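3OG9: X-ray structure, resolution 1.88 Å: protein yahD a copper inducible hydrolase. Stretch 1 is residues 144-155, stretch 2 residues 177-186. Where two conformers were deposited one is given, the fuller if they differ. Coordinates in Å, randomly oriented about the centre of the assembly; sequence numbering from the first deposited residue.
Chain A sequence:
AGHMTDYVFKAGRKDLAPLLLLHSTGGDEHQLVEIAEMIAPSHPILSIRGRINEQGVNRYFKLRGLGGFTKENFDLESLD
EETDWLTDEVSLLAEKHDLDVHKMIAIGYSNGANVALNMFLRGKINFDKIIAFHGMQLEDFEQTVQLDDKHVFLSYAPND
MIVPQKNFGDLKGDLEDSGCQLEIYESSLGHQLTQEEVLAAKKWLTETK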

# COMPACT_ATOMS: atom_id res chain seq x y z
N THR A 144 -9.56 -4.24 15.56
CA THR A 144 -9.82 -5.57 16.13
C THR A 144 -9.09 -6.60 15.28
O THR A 144 -9.61 -7.71 15.07
CB THR A 144 -11.32 -5.95 16.13
OG1 THR A 144 -11.78 -6.10 14.77
CG2 THR A 144 -12.18 -4.89 16.88
N VAL A 145 -7.94 -6.21 14.73
CA VAL A 145 -7.08 -7.17 14.04
C VAL A 145 -5.92 -7.55 14.92
O VAL A 145 -5.39 -6.74 15.67
CB VAL A 145 -6.51 -6.67 12.68
CG1 VAL A 145 -7.56 -6.76 11.60
CG2 VAL A 145 -5.90 -5.27 12.79
N GLN A 146 -5.55 -8.80 14.82
CA GLN A 146 -4.33 -9.27 15.43
C GLN A 146 -3.44 -9.62 14.25
O GLN A 146 -3.83 -10.39 13.36
CB GLN A 146 -4.64 -10.47 16.33
CG GLN A 146 -4.71 -10.13 17.83
CD GLN A 146 -5.16 -8.70 18.13
OE1 GLN A 146 -4.35 -7.82 18.47
NE2 GLN A 146 -6.47 -8.46 17.98
N LEU A 147 -2.27 -9.01 14.24
CA LEU A 147 -1.32 -9.17 13.13
C LEU A 147 0.05 -9.57 13.69
O LEU A 147 1.08 -9.14 13.17
CB LEU A 147 -1.24 -7.85 12.36
CG LEU A 147 -2.53 -7.37 11.70
CD1 LEU A 147 -2.31 -5.95 11.20
CD2 LEU A 147 -2.93 -8.28 10.59
N ASP A 148 0.04 -10.42 14.71
CA ASP A 148 1.25 -10.63 15.54
C ASP A 148 2.41 -11.26 14.77
O ASP A 148 3.56 -11.06 15.15
CB ASP A 148 0.90 -11.50 16.76
CG ASP A 148 1.53 -10.99 18.06
OD1 ASP A 148 1.20 -11.62 19.09
OD2 ASP A 148 2.34 -10.01 18.10
N ASP A 149 2.13 -11.98 13.69
CA ASP A 149 3.18 -12.70 12.95
C ASP A 149 3.67 -11.94 11.70
O ASP A 149 4.56 -12.42 11.00
CB ASP A 149 2.65 -14.08 12.53
CG ASP A 149 1.36 -14.00 11.67
OD1 ASP A 149 0.54 -13.04 11.80
OD2 ASP A 149 1.14 -14.95 10.88
N LYS A 150 3.08 -10.78 11.42
CA LYS A 150 3.24 -10.11 10.13
C LYS A 150 4.47 -9.20 10.08
O LYS A 150 4.90 -8.65 11.11
CB LYS A 150 1.98 -9.28 9.80
CG LYS A 150 0.68 -10.10 9.82
CD LYS A 150 0.64 -11.12 8.72
CE LYS A 150 -0.79 -11.63 8.56
NZ LYS A 150 -0.79 -12.51 7.40
N HIS A 151 5.05 -9.08 8.89
CA HIS A 151 6.22 -8.24 8.66
C HIS A 151 5.84 -7.14 7.69
O HIS A 151 5.16 -7.38 6.69
CB HIS A 151 7.37 -9.08 8.12
CG HIS A 151 8.09 -9.86 9.18
ND1 HIS A 151 9.19 -9.36 9.84
CD2 HIS A 151 7.86 -11.09 9.69
CE1 HIS A 151 9.61 -10.24 10.72
NE2 HIS A 151 8.81 -11.29 10.67
N VAL A 152 6.25 -5.92 8.00
CA VAL A 152 5.80 -4.77 7.23
C VAL A 152 7.00 -3.83 7.09
O VAL A 152 7.71 -3.58 8.09
CB VAL A 152 4.62 -4.02 7.95
CG1 VAL A 152 4.36 -2.64 7.29
CG2 VAL A 152 3.33 -4.87 7.88
N PHE A 153 7.24 -3.33 5.88
CA PHE A 153 8.32 -2.35 5.60
C PHE A 153 7.68 -0.98 5.34
O PHE A 153 6.71 -0.91 4.57
CB PHE A 153 9.06 -2.79 4.31
CG PHE A 153 10.17 -1.83 3.86
CD1 PHE A 153 11.49 -2.07 4.21
CD2 PHE A 153 9.88 -0.73 3.06
CE1 PHE A 153 12.52 -1.19 3.78
CE2 PHE A 153 10.89 0.16 2.62
CZ PHE A 153 12.21 -0.07 3.01
N LEU A 154 8.19 0.08 6.00
CA LEU A 154 7.68 1.43 5.83
C LEU A 154 8.83 2.36 5.57
O LEU A 154 9.86 2.30 6.26
CB LEU A 154 6.98 1.95 7.11
CG LEU A 154 5.84 1.12 7.68
CD1 LEU A 154 5.41 1.67 9.06
CD2 LEU A 154 4.64 1.08 6.74
N SER A 155 8.64 3.27 4.62
CA SER A 155 9.63 4.37 4.50
C SER A 155 9.01 5.68 4.99
O SER A 155 7.79 5.84 4.94
CB SER A 155 10.09 4.54 3.07
OG SER A 155 9.04 5.03 2.25
N ASP A 177 0.93 -1.97 17.84
CA ASP A 177 -0.16 -2.39 18.73
C ASP A 177 -0.90 -3.64 18.25
O ASP A 177 -1.43 -4.39 19.08
CB ASP A 177 -1.15 -1.26 18.96
CG ASP A 177 -0.54 -0.11 19.77
OD1 ASP A 177 0.63 -0.19 20.26
OD2 ASP A 177 -1.26 0.90 19.91
N SER A 178 -0.95 -3.85 16.93
CA SER A 178 -1.57 -5.04 16.34
C SER A 178 -0.62 -6.24 16.37
O SER A 178 -1.03 -7.39 16.14
CB SER A 178 -2.03 -4.76 14.91
OG SER A 178 -0.93 -4.51 14.05
N GLY A 179 0.64 -5.97 16.66
CA GLY A 179 1.63 -7.03 16.76
C GLY A 179 2.63 -7.12 15.62
O GLY A 179 3.49 -7.99 15.66
N CYS A 180 2.55 -6.22 14.63
CA CYS A 180 3.47 -6.28 13.47
C CYS A 180 4.94 -6.08 13.82
O CYS A 180 5.29 -5.31 14.71
CB CYS A 180 3.13 -5.27 12.37
SG CYS A 180 1.56 -5.50 11.61
N GLN A 181 5.80 -6.74 13.04
CA GLN A 181 7.23 -6.54 13.13
C GLN A 181 7.57 -5.55 12.00
O GLN A 181 7.40 -5.86 10.84
CB GLN A 181 7.96 -7.87 12.87
CG GLN A 181 8.07 -8.83 14.07
CD GLN A 181 6.71 -9.39 14.52
OE1 GLN A 181 5.90 -9.90 13.71
NE2 GLN A 181 6.46 -9.30 15.79
N LEU A 182 8.05 -4.38 12.36
CA LEU A 182 8.28 -3.31 11.39
C LEU A 182 9.72 -3.11 11.07
O LEU A 182 10.57 -3.16 11.97
CB LEU A 182 7.78 -1.96 11.96
CG LEU A 182 6.30 -1.83 12.27
CD1 LEU A 182 5.91 -0.35 12.65
CD2 LEU A 182 5.54 -2.28 11.03
N GLU A 183 9.99 -2.83 9.80
CA GLU A 183 11.25 -2.24 9.38
C GLU A 183 10.96 -0.84 8.88
O GLU A 183 10.14 -0.66 7.97
CB GLU A 183 11.88 -3.06 8.25
CG GLU A 183 13.13 -2.42 7.59
CD GLU A 183 14.41 -2.71 8.35
OE1 GLU A 183 14.43 -3.72 9.07
OE2 GLU A 183 15.40 -1.94 8.21
N ILE A 184 11.68 0.14 9.43
CA ILE A 184 11.51 1.53 9.02
C ILE A 184 12.73 2.03 8.25
O ILE A 184 13.83 2.04 8.80
CB ILE A 184 11.24 2.48 10.25
CG1 ILE A 184 10.14 1.92 11.18
CG2 ILE A 184 10.96 3.92 9.80
CD1 ILE A 184 8.80 1.72 10.50
N TYR A 185 12.52 2.49 7.01
CA TYR A 185 13.60 3.07 6.21
C TYR A 185 13.43 4.59 6.11
O TYR A 185 12.35 5.07 5.73
CB TYR A 185 13.64 2.47 4.79
CG TYR A 185 14.78 3.06 4.00
CD1 TYR A 185 16.07 2.52 4.09
CD2 TYR A 185 14.60 4.21 3.25
CE1 TYR A 185 17.15 3.08 3.37
CE2 TYR A 185 15.66 4.80 2.54
CZ TYR A 185 16.92 4.23 2.61
OH TYR A 185 17.94 4.82 1.93
N GLU A 186 14.49 5.33 6.42
CA GLU A 186 14.44 6.80 6.40
C GLU A 186 15.10 7.31 5.11
O GLU A 186 16.28 7.06 4.89
CB GLU A 186 15.12 7.39 7.64
CG GLU A 186 14.89 8.94 7.79
CD GLU A 186 15.63 9.63 8.92
OE1 GLU A 186 15.93 9.01 9.98
OE2 GLU A 186 15.91 10.84 8.77
O HOH W 1 -1.94 -8.66 18.69
O HOH W 2 9.93 -6.68 9.50

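Residues 151-155 and 181-186 run side by side as parallel strands, their axes 20° apart and 4.6 Å at closest approach. The register, His151 with Gln181 through Ser155 with Tyr185, rests on a ladder of well-aligned bonds: Gln181 N to Lys150 O (2.9 Å, 176°), Val152 N to Gln181 O (3.1 Å), Glu183 N to Val152 O (2.9 Å), Leu154 N to Glu183 O (2.9 Å) and Tyr185 N to Leu154 O (2.8 Å). Even-numbered residues of the first strand thus use both N and O, as parallel pairing requires.

Gln181 has the largest area covered by the other stretch, 90 Å². Its CB lies over one face of the His151 ring, 3.9 Å from the centroid and 28° off the normal, a CH-pi contact. A water joins the same pair, its O 2.8 Å from His151 ND1 and 3.0 Å from Gln181 O.

Ser178, with 75 Å² covered, anchors the approach to the strands. Leu147 N donates to Ser178 O (2.8 Å, 161°), and a water donates through its O to both Ser178 O (3.0 Å) and Gln146 OE1 (2.6 Å). Next to it, Gly179 closes a helix in a Schellman motif with phi 107°; an ideal CB there would fall 2.5 Å from Asp148 OD2, a clash, and at these backbone angles it would also press on the carbonyl O of Ser178, which by itself calls for glycine. Asp148 lies in the type I turn from Leu147 to Lys150.

Tyr185, with 69 Å² covered, shares a sheet face with Phe153, whose CZ comes 3.4 Å from Tyr185 CB; the contact is oblique to both rings. On the opposite face Leu154, with 68 Å² covered, brings CD1 to 3.7 Å from Ile184 CD1 and 4.1 Å from Leu182 CD1, while Val152 CB meets Leu182 CD2 at 3.7 Å. These aliphatic contacts are plain hydrophobic packing.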